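Local coordinates for nucleotidyl transferase AbiEii/AbiGii toxin family protein (PDB 6Y56), which is a nucleotidyltransferase toxin of a toxin-antitoxin system, which probably inhibits growth by modifying tRNA acceptor stems, at residues R173-A178 with R219-E224; R201-K206 with A261-L266; K206-V211 with R279-V284. All coordinates share one frame; numbering follows the deposited sequence.

Interaction 1 of 3, residues R173-A178 with R219-E224; sequences RYRRVA and RPLRVE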
# COMPACT_ATOMS: atom_id res chain seq x y z
N ARG A 173 -1.11 10.06 -3.82
CA ARG A 173 0.15 9.86 -4.55
C ARG A 173 -0.04 10.04 -6.05
O ARG A 173 0.81 10.63 -6.72
CB ARG A 173 0.73 8.50 -4.24
CG ARG A 173 2.03 8.27 -5.01
CD ARG A 173 2.92 7.28 -4.30
NE ARG A 173 2.41 5.93 -4.44
CZ ARG A 173 2.84 4.90 -3.72
NH1 ARG A 173 3.78 5.08 -2.81
NH2 ARG A 173 2.32 3.69 -3.91
N TYR A 174 -1.16 9.52 -6.58
CA TYR A 174 -1.45 9.66 -8.01
C TYR A 174 -1.45 11.12 -8.43
O TYR A 174 -1.04 11.44 -9.55
CB TYR A 174 -2.83 9.04 -8.25
CG TYR A 174 -3.21 8.72 -9.67
CD1 TYR A 174 -2.65 7.63 -10.34
CD2 TYR A 174 -4.18 9.45 -10.32
CE1 TYR A 174 -3.04 7.32 -11.64
CE2 TYR A 174 -4.57 9.16 -11.61
CZ TYR A 174 -4.00 8.10 -12.26
OH TYR A 174 -4.41 7.82 -13.55
N ARG A 175 -1.88 12.01 -7.54
CA ARG A 175 -1.91 13.43 -7.82
C ARG A 175 -0.51 14.00 -8.03
O ARG A 175 -0.35 15.02 -8.71
CB ARG A 175 -2.61 14.09 -6.63
CG ARG A 175 -2.65 15.56 -6.67
CD ARG A 175 -1.49 16.19 -5.93
NE ARG A 175 -1.48 17.55 -6.39
CZ ARG A 175 -0.74 18.52 -5.89
NH1 ARG A 175 -0.86 19.73 -6.41
NH2 ARG A 175 0.08 18.30 -4.86
N ARG A 176 0.49 13.38 -7.41
CA ARG A 176 1.87 13.87 -7.47
C ARG A 176 2.70 13.20 -8.54
O ARG A 176 3.48 13.87 -9.23
CB ARG A 176 2.55 13.68 -6.11
CG ARG A 176 4.06 13.94 -6.16
CD ARG A 176 4.70 13.85 -4.79
NE ARG A 176 4.69 12.48 -4.29
CZ ARG A 176 5.61 11.56 -4.59
NH1 ARG A 176 6.63 11.85 -5.40
NH2 ARG A 176 5.50 10.34 -4.08
N VAL A 177 2.55 11.88 -8.70
CA VAL A 177 3.35 11.11 -9.65
C VAL A 177 2.51 9.95 -10.16
O VAL A 177 1.76 9.32 -9.39
CB VAL A 177 4.67 10.64 -9.01
CG1 VAL A 177 4.40 9.73 -7.82
CG2 VAL A 177 5.54 9.95 -10.04
N ALA A 178 2.63 9.65 -11.45
CA ALA A 178 1.82 8.63 -12.10
C ALA A 178 2.57 7.31 -12.09
O ALA A 178 3.58 7.15 -12.79
CB ALA A 178 1.50 9.07 -13.53
N ARG A 219 1.77 23.11 -4.87
CA ARG A 219 0.50 23.71 -4.51
C ARG A 219 0.05 24.62 -5.65
O ARG A 219 0.88 25.15 -6.39
CB ARG A 219 0.62 24.51 -3.21
CG ARG A 219 1.72 25.57 -3.23
CD ARG A 219 1.61 26.52 -2.05
NE ARG A 219 1.65 25.84 -0.76
CZ ARG A 219 2.76 25.44 -0.17
NH1 ARG A 219 3.94 25.64 -0.74
NH2 ARG A 219 2.70 24.84 1.02
N PRO A 220 -1.26 24.81 -5.83
CA PRO A 220 -2.37 24.22 -5.07
C PRO A 220 -2.74 22.86 -5.61
O PRO A 220 -2.24 22.44 -6.65
CB PRO A 220 -3.51 25.19 -5.35
CG PRO A 220 -3.26 25.61 -6.75
CD PRO A 220 -1.76 25.76 -6.85
N LEU A 221 -3.58 22.15 -4.87
CA LEU A 221 -4.20 20.94 -5.39
C LEU A 221 -5.27 21.33 -6.41
O LEU A 221 -6.13 22.15 -6.12
CB LEU A 221 -4.86 20.18 -4.23
CG LEU A 221 -5.78 19.02 -4.63
CD1 LEU A 221 -4.98 17.98 -5.40
CD2 LEU A 221 -6.48 18.40 -3.41
N ARG A 222 -5.18 20.75 -7.60
CA ARG A 222 -6.19 20.94 -8.63
C ARG A 222 -6.75 19.58 -9.00
O ARG A 222 -6.02 18.59 -9.07
CB ARG A 222 -5.59 21.59 -9.87
CG ARG A 222 -4.93 22.91 -9.61
CD ARG A 222 -4.45 23.55 -10.90
NE ARG A 222 -4.12 24.96 -10.70
CZ ARG A 222 -2.88 25.42 -10.57
NH1 ARG A 222 -1.85 24.58 -10.62
NH2 ARG A 222 -2.68 26.72 -10.39
N VAL A 223 -8.06 19.53 -9.25
CA VAL A 223 -8.66 18.23 -9.54
C VAL A 223 -8.09 17.63 -10.83
O VAL A 223 -8.00 16.40 -10.97
CB VAL A 223 -10.19 18.31 -9.53
CG1 VAL A 223 -10.78 16.95 -9.73
CG2 VAL A 223 -10.68 18.90 -8.21
N GLU A 224 -7.68 18.48 -11.77
CA GLU A 224 -7.05 17.99 -12.99
C GLU A 224 -5.75 17.25 -12.73
O GLU A 224 -5.31 16.49 -13.59
CB GLU A 224 -6.77 19.15 -13.95
CG GLU A 224 -8.02 19.80 -14.52
CD GLU A 224 -8.64 20.82 -13.58
OE1 GLU A 224 -8.03 21.13 -12.53
OE2 GLU A 224 -9.75 21.30 -13.89

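Interaction 2 of 3, residues R201-K206 with A261-L266; sequences RLWVLK and AFLTDL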
# COMPACT_ATOMS: atom_id res chain seq x y z
N ARG A 201 -13.02 13.88 0.74
CA ARG A 201 -12.58 14.66 1.89
C ARG A 201 -11.21 14.20 2.36
O ARG A 201 -10.30 15.03 2.55
CB ARG A 201 -13.62 14.55 3.02
CG ARG A 201 -13.21 15.16 4.36
CD ARG A 201 -12.88 16.63 4.25
NE ARG A 201 -13.99 17.43 3.74
CZ ARG A 201 -14.80 18.17 4.49
NH1 ARG A 201 -15.76 18.89 3.92
NH2 ARG A 201 -14.65 18.20 5.81
N LEU A 202 -11.03 12.90 2.52
CA LEU A 202 -9.74 12.37 2.97
C LEU A 202 -8.64 12.68 1.97
O LEU A 202 -7.51 12.97 2.37
CB LEU A 202 -9.84 10.87 3.20
CG LEU A 202 -10.56 10.44 4.48
CD1 LEU A 202 -10.75 8.93 4.45
CD2 LEU A 202 -9.73 10.85 5.67
N TRP A 203 -8.94 12.60 0.67
CA TRP A 203 -7.95 12.92 -0.36
C TRP A 203 -7.42 14.34 -0.18
O TRP A 203 -6.21 14.56 -0.16
CB TRP A 203 -8.58 12.75 -1.75
CG TRP A 203 -7.73 13.18 -2.90
CD1 TRP A 203 -6.49 12.73 -3.22
CD2 TRP A 203 -8.09 14.13 -3.91
NE1 TRP A 203 -6.05 13.34 -4.37
CE2 TRP A 203 -7.01 14.21 -4.81
CE3 TRP A 203 -9.21 14.93 -4.13
CZ2 TRP A 203 -7.02 15.05 -5.93
CZ3 TRP A 203 -9.23 15.76 -5.23
CH2 TRP A 203 -8.13 15.82 -6.12
N VAL A 204 -8.32 15.30 -0.03
CA VAL A 204 -7.89 16.69 0.15
C VAL A 204 -7.04 16.83 1.40
O VAL A 204 -6.01 17.51 1.39
CB VAL A 204 -9.10 17.64 0.17
CG1 VAL A 204 -8.67 19.07 0.51
CG2 VAL A 204 -9.81 17.59 -1.16
N LEU A 205 -7.46 16.20 2.50
CA LEU A 205 -6.72 16.32 3.76
C LEU A 205 -5.36 15.63 3.67
O LEU A 205 -4.37 16.12 4.24
CB LEU A 205 -7.54 15.75 4.92
CG LEU A 205 -8.87 16.45 5.17
CD1 LEU A 205 -9.69 15.73 6.23
CD2 LEU A 205 -8.70 17.90 5.57
N LYS A 206 -5.28 14.51 2.94
CA LYS A 206 -3.99 13.84 2.79
C LYS A 206 -3.04 14.68 1.95
O LYS A 206 -1.86 14.82 2.31
CB LYS A 206 -4.17 12.48 2.11
CG LYS A 206 -4.89 11.44 2.96
CD LYS A 206 -3.98 10.76 3.98
CE LYS A 206 -4.77 9.72 4.77
NZ LYS A 206 -3.86 8.95 5.66
N ALA A 261 -14.56 10.89 -11.30
CA ALA A 261 -15.12 12.19 -11.63
C ALA A 261 -15.69 12.91 -10.40
O ALA A 261 -15.66 14.14 -10.34
CB ALA A 261 -16.21 12.03 -12.70
N PHE A 262 -16.20 12.16 -9.42
CA PHE A 262 -16.78 12.76 -8.22
C PHE A 262 -15.79 13.63 -7.45
O PHE A 262 -16.21 14.46 -6.65
CB PHE A 262 -17.38 11.69 -7.29
CG PHE A 262 -16.36 10.80 -6.62
CD1 PHE A 262 -15.78 11.15 -5.41
CD2 PHE A 262 -15.98 9.61 -7.22
CE1 PHE A 262 -14.83 10.33 -4.81
CE2 PHE A 262 -15.04 8.79 -6.63
CZ PHE A 262 -14.46 9.15 -5.42
N LEU A 263 -14.49 13.45 -7.67
CA LEU A 263 -13.52 14.30 -7.00
C LEU A 263 -13.65 15.75 -7.40
O LEU A 263 -13.17 16.63 -6.68
CB LEU A 263 -12.09 13.82 -7.28
CG LEU A 263 -11.74 12.43 -6.75
CD1 LEU A 263 -10.38 12.05 -7.27
CD2 LEU A 263 -11.77 12.40 -5.22
N THR A 264 -14.30 16.03 -8.53
CA THR A 264 -14.50 17.41 -8.96
C THR A 264 -15.46 18.15 -8.06
O THR A 264 -15.40 19.39 -7.99
CB THR A 264 -14.97 17.44 -10.42
OG1 THR A 264 -14.66 18.71 -10.98
CG2 THR A 264 -16.46 17.18 -10.51
N ASP A 265 -16.34 17.44 -7.36
CA ASP A 265 -17.38 18.08 -6.55
C ASP A 265 -16.88 18.48 -5.17
O ASP A 265 -17.53 18.22 -4.16
CB ASP A 265 -18.62 17.18 -6.48
CG ASP A 265 -19.21 16.88 -7.85
OD1 ASP A 265 -19.14 17.77 -8.73
OD2 ASP A 265 -19.73 15.76 -8.04
N LEU A 266 -15.72 19.15 -5.14
CA LEU A 266 -15.19 19.68 -3.90
C LEU A 266 -16.16 20.69 -3.30
O LEU A 266 -16.69 21.55 -4.02
CB LEU A 266 -13.86 20.37 -4.17
CG LEU A 266 -12.74 19.52 -4.77
CD1 LEU A 266 -11.55 20.39 -5.08
CD2 LEU A 266 -12.34 18.41 -3.81

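Interaction 3 of 3, residues K206-V211 with R279-V284; sequences KVWGDV and RHRREV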
# COMPACT_ATOMS: atom_id res chain seq x y z
N LYS A 206 -5.28 14.51 2.94
CA LYS A 206 -3.99 13.84 2.79
C LYS A 206 -3.04 14.68 1.95
O LYS A 206 -1.86 14.82 2.31
CB LYS A 206 -4.17 12.48 2.11
CG LYS A 206 -4.89 11.44 2.96
CD LYS A 206 -3.98 10.76 3.98
CE LYS A 206 -4.77 9.72 4.77
NZ LYS A 206 -3.86 8.95 5.66
N VAL A 207 -3.53 15.25 0.85
CA VAL A 207 -2.68 16.09 0.01
C VAL A 207 -2.22 17.32 0.79
O VAL A 207 -1.05 17.74 0.68
CB VAL A 207 -3.40 16.47 -1.29
CG1 VAL A 207 -2.55 17.50 -2.06
CG2 VAL A 207 -3.64 15.24 -2.15
N TRP A 208 -3.10 17.91 1.59
CA TRP A 208 -2.69 19.06 2.40
C TRP A 208 -1.47 18.71 3.25
O TRP A 208 -0.48 19.44 3.27
CB TRP A 208 -3.85 19.52 3.29
CG TRP A 208 -3.61 20.85 3.98
CD1 TRP A 208 -4.07 22.07 3.58
CD2 TRP A 208 -2.85 21.08 5.18
NE1 TRP A 208 -3.64 23.05 4.45
CE2 TRP A 208 -2.90 22.47 5.44
CE3 TRP A 208 -2.14 20.25 6.05
CZ2 TRP A 208 -2.26 23.03 6.54
CZ3 TRP A 208 -1.50 20.82 7.15
CH2 TRP A 208 -1.57 22.20 7.38
N GLY A 209 -1.52 17.58 3.94
CA GLY A 209 -0.37 17.19 4.74
C GLY A 209 0.85 16.85 3.90
O GLY A 209 1.98 17.19 4.27
N ASP A 210 0.64 16.19 2.76
CA ASP A 210 1.75 15.83 1.89
C ASP A 210 2.51 17.07 1.42
O ASP A 210 3.75 17.09 1.41
CB ASP A 210 1.23 15.09 0.66
CG ASP A 210 0.72 13.69 0.98
OD1 ASP A 210 0.99 13.17 2.09
OD2 ASP A 210 0.05 13.12 0.09
N VAL A 211 1.77 18.11 1.02
CA VAL A 211 2.37 19.34 0.52
C VAL A 211 2.92 20.19 1.66
O VAL A 211 4.09 20.59 1.64
CB VAL A 211 1.34 20.13 -0.32
CG1 VAL A 211 1.88 21.51 -0.70
CG2 VAL A 211 0.96 19.35 -1.56
N ARG A 279 -1.91 28.36 6.89
CA ARG A 279 -2.87 29.08 7.72
C ARG A 279 -4.13 28.27 8.01
O ARG A 279 -4.86 28.61 8.94
CB ARG A 279 -3.27 30.41 7.08
CG ARG A 279 -4.03 30.28 5.77
CD ARG A 279 -4.17 31.63 5.09
NE ARG A 279 -5.54 31.90 4.67
CZ ARG A 279 -5.97 31.74 3.42
NH1 ARG A 279 -5.14 31.34 2.47
NH2 ARG A 279 -7.24 32.00 3.12
N HIS A 280 -4.39 27.21 7.25
CA HIS A 280 -5.56 26.38 7.46
C HIS A 280 -5.30 25.17 8.35
O HIS A 280 -6.17 24.31 8.46
CB HIS A 280 -6.17 25.94 6.12
CG HIS A 280 -6.60 27.08 5.25
ND1 HIS A 280 -6.20 27.21 3.94
CD2 HIS A 280 -7.40 28.15 5.52
CE1 HIS A 280 -6.74 28.30 3.43
NE2 HIS A 280 -7.47 28.89 4.36
N ARG A 281 -4.14 25.11 9.02
CA ARG A 281 -3.77 23.92 9.78
C ARG A 281 -4.84 23.54 10.80
O ARG A 281 -5.20 22.37 10.93
CB ARG A 281 -2.43 24.11 10.49
CG ARG A 281 -2.04 22.88 11.29
CD ARG A 281 -0.63 22.98 11.87
NE ARG A 281 0.37 23.25 10.85
CZ ARG A 281 0.99 22.31 10.15
NH1 ARG A 281 0.71 21.03 10.34
NH2 ARG A 281 1.90 22.65 9.24
N ARG A 282 -5.34 24.52 11.56
CA ARG A 282 -6.34 24.23 12.58
C ARG A 282 -7.63 23.69 11.97
O ARG A 282 -8.25 22.77 12.51
CB ARG A 282 -6.61 25.47 13.42
CG ARG A 282 -7.60 25.25 14.56
CD ARG A 282 -7.06 24.25 15.56
NE ARG A 282 -7.67 22.93 15.40
CZ ARG A 282 -7.26 21.83 16.03
NH1 ARG A 282 -6.23 21.90 16.86
NH2 ARG A 282 -7.87 20.67 15.83
N GLU A 283 -8.06 24.27 10.84
CA GLU A 283 -9.25 23.76 10.16
C GLU A 283 -9.04 22.32 9.69
O GLU A 283 -9.95 21.49 9.78
CB GLU A 283 -9.59 24.64 8.97
CG GLU A 283 -9.88 26.09 9.34
CD GLU A 283 -10.21 26.96 8.16
OE1 GLU A 283 -10.38 26.44 7.04
OE2 GLU A 283 -10.32 28.20 8.35
N VAL A 284 -7.85 22.02 9.17
CA VAL A 284 -7.54 20.68 8.70
C VAL A 284 -7.49 19.70 9.87
O VAL A 284 -8.02 18.59 9.79
CB VAL A 284 -6.24 20.71 7.87
CG1 VAL A 284 -5.70 19.30 7.62
CG2 VAL A 284 -6.47 21.44 6.54
O HOH W 1 -4.87 25.14 2.80

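Interaction 1 of 3, residues R173-A178 with R219-E224
Arg175 meets Leu221 with the aliphatic part of its chain, and the two side chains cross obliquely. A single methyl of the leucine does the touching: Leu221 CD1 lies 3.6 Å from Arg175 CG and also packs against CD and NE, so it lines the root of the guanidinium as well as the hydrocarbon stem. The arginine runs anti to its own N at the first torsion (chi1 175°) and then bends at the second (chi2 -93°), a turn that sends the charged end past the leucine toward the backbone of the loop 219-224. There Arg175 NH1 comes within 3.1 Å of Pro220 O, but at an angle too poor for a hydrogen bond. The real grip on the guanidinium comes from beside the loop, where NH1 donates to Thr218 O and NE forms a salt bridge with Asp225 OD2, an oxygen that also accepts from Arg222 N. The case illustrates how a buried arginine can be apolar along its stem and ionic at its head.

Within the loop, a cis peptide bond precedes Pro220, whose CG lies 3.8 Å above the centre of the Arg222 guanidinium plane.

Beyond the pair, Val207 and Val211 of helix 196-212 pack on Arg175, while Trp203 of the same helix touches Leu221. Val226 of helix 224-227 adds a further surface to the arginine. The contact thus fits residues 173-178 and the loop 219-224 together alongside helix 196-212.

Interaction 2 of 3, residues R201-K206 with A261-L266
The indole of Trp203 receives the side chain of Leu263 on one face, where Leu263 CD1 stands 4.3 Å above the ring plane and displaced toward the rim. The sister methyl makes the closest approach of this pair, Leu263 CD2 lying 3.8 Å from Trp203 CE3, and Leu263 CB follows beside CZ3. Leu266 reaches the same six-membered part of the indole at a slant, with its CD2 4.3 Å from Trp203 CZ3. Leu263 also touches a second ring, its CG 4.2 Å above one face of Phe262, again toward the rim, so Leu263 serves two flat groups at once.

Val204 completes the apolar patch. Its CG2 branch, anti to the carbonyl carbon, is the one turned to the loop, and Val204 CG2 meets Leu266 CD2 at 3.8 Å. One methyl of Leu266 is therefore shared between a helical valine and the tryptophan that precedes it. The indole itself is set by chi1 of 174°, which carries the ring out from the helix toward residues 261-266.

The polar atom of the indole is not spent here: Trp203 NE1 makes a weak hydrogen bond to Leu171 O of helix 163-174, and Leu221 packs on the same ring. Polar ties run alongside: Arg200 bonds to Phe262 O, and Arg201 forms salt bridges to Asp267 and to Glu270 of helix 268-273.

The arrangement is plain hydrophobic packing of a 3-10 segment, which begins before Ala261, and of the loop residue Leu266 that follows it against a helix; between the two lies an inverse gamma turn centred on Asp265. It belongs to the largely helical C-terminal part of this AbiEii-family protein.

Interaction 3 of 3, residues K206-V211 with R279-V284
Trp208 is first met by His280, the N-cap residue of helix 281-292, whose C atom lies 4.1 Å from Trp208 CZ2. The two side chains run at about a right angle, and a water joins their nitrogens in the planes of both rings: it accepts from Trp208 NE1 at 2.9 Å and lies 2.7 Å from His280 ND1. Just before, Arg279 folds back over the imidazole, with its CG above the ring centre, so the histidine is covered on that face.

Arg281 comes next. Its CA and CB both lie 3.7 Å from Trp208 CH2, and a bend at the third torsion (chi3 -55°) swings the guanidinium round to the end of the six-membered ring. Trp208 CH2 then stands 3.8 Å over the centre of the guanidinium plane, while Arg281 CZ is in the plane of the indole; the two planes are 78° apart. The charge thus faces the indole's edge, not its pi face, and is met by Glu278 and Asp213, both salt-bridged to NH2.

One helical turn on, Val284 supplies the cover of a face. Its CG2 rests 3.7 Å from the centroid of the five-membered ring, straight along the ring normal, a textbook CH-pi contact, and CG1 extends toward CE3.

Leu205 of helix 196-212 and Trp273 of helix 268-273 also pack on Val284, and Arg272 of the latter touches His280. Through Trp208, helix 196-212 is joined to the start of the C-terminal helix 281-292, with helix 268-273 beside them.

How the interactions relate
From the N terminus, the chain leaves helix 163-174, and interaction 1 closes a loop of 40 residues when 219-224 returns to 173-178. Helix 196-212 lies inside that loop, yet its partners come later: interaction 2 brings back 261-266, and interaction 3 brings back 279-284 after 67 residues. Each pair of contacts therefore crosses; none is nested. Interactions 2 and 3 use successive parts of one helix, meeting at Lys206, and also touch through Leu205 and Val284. Interaction 1 touches both, Leu221 against Trp203 and Arg175 against Val211. Together they gather four later or earlier parts of the chain round helix 196-212.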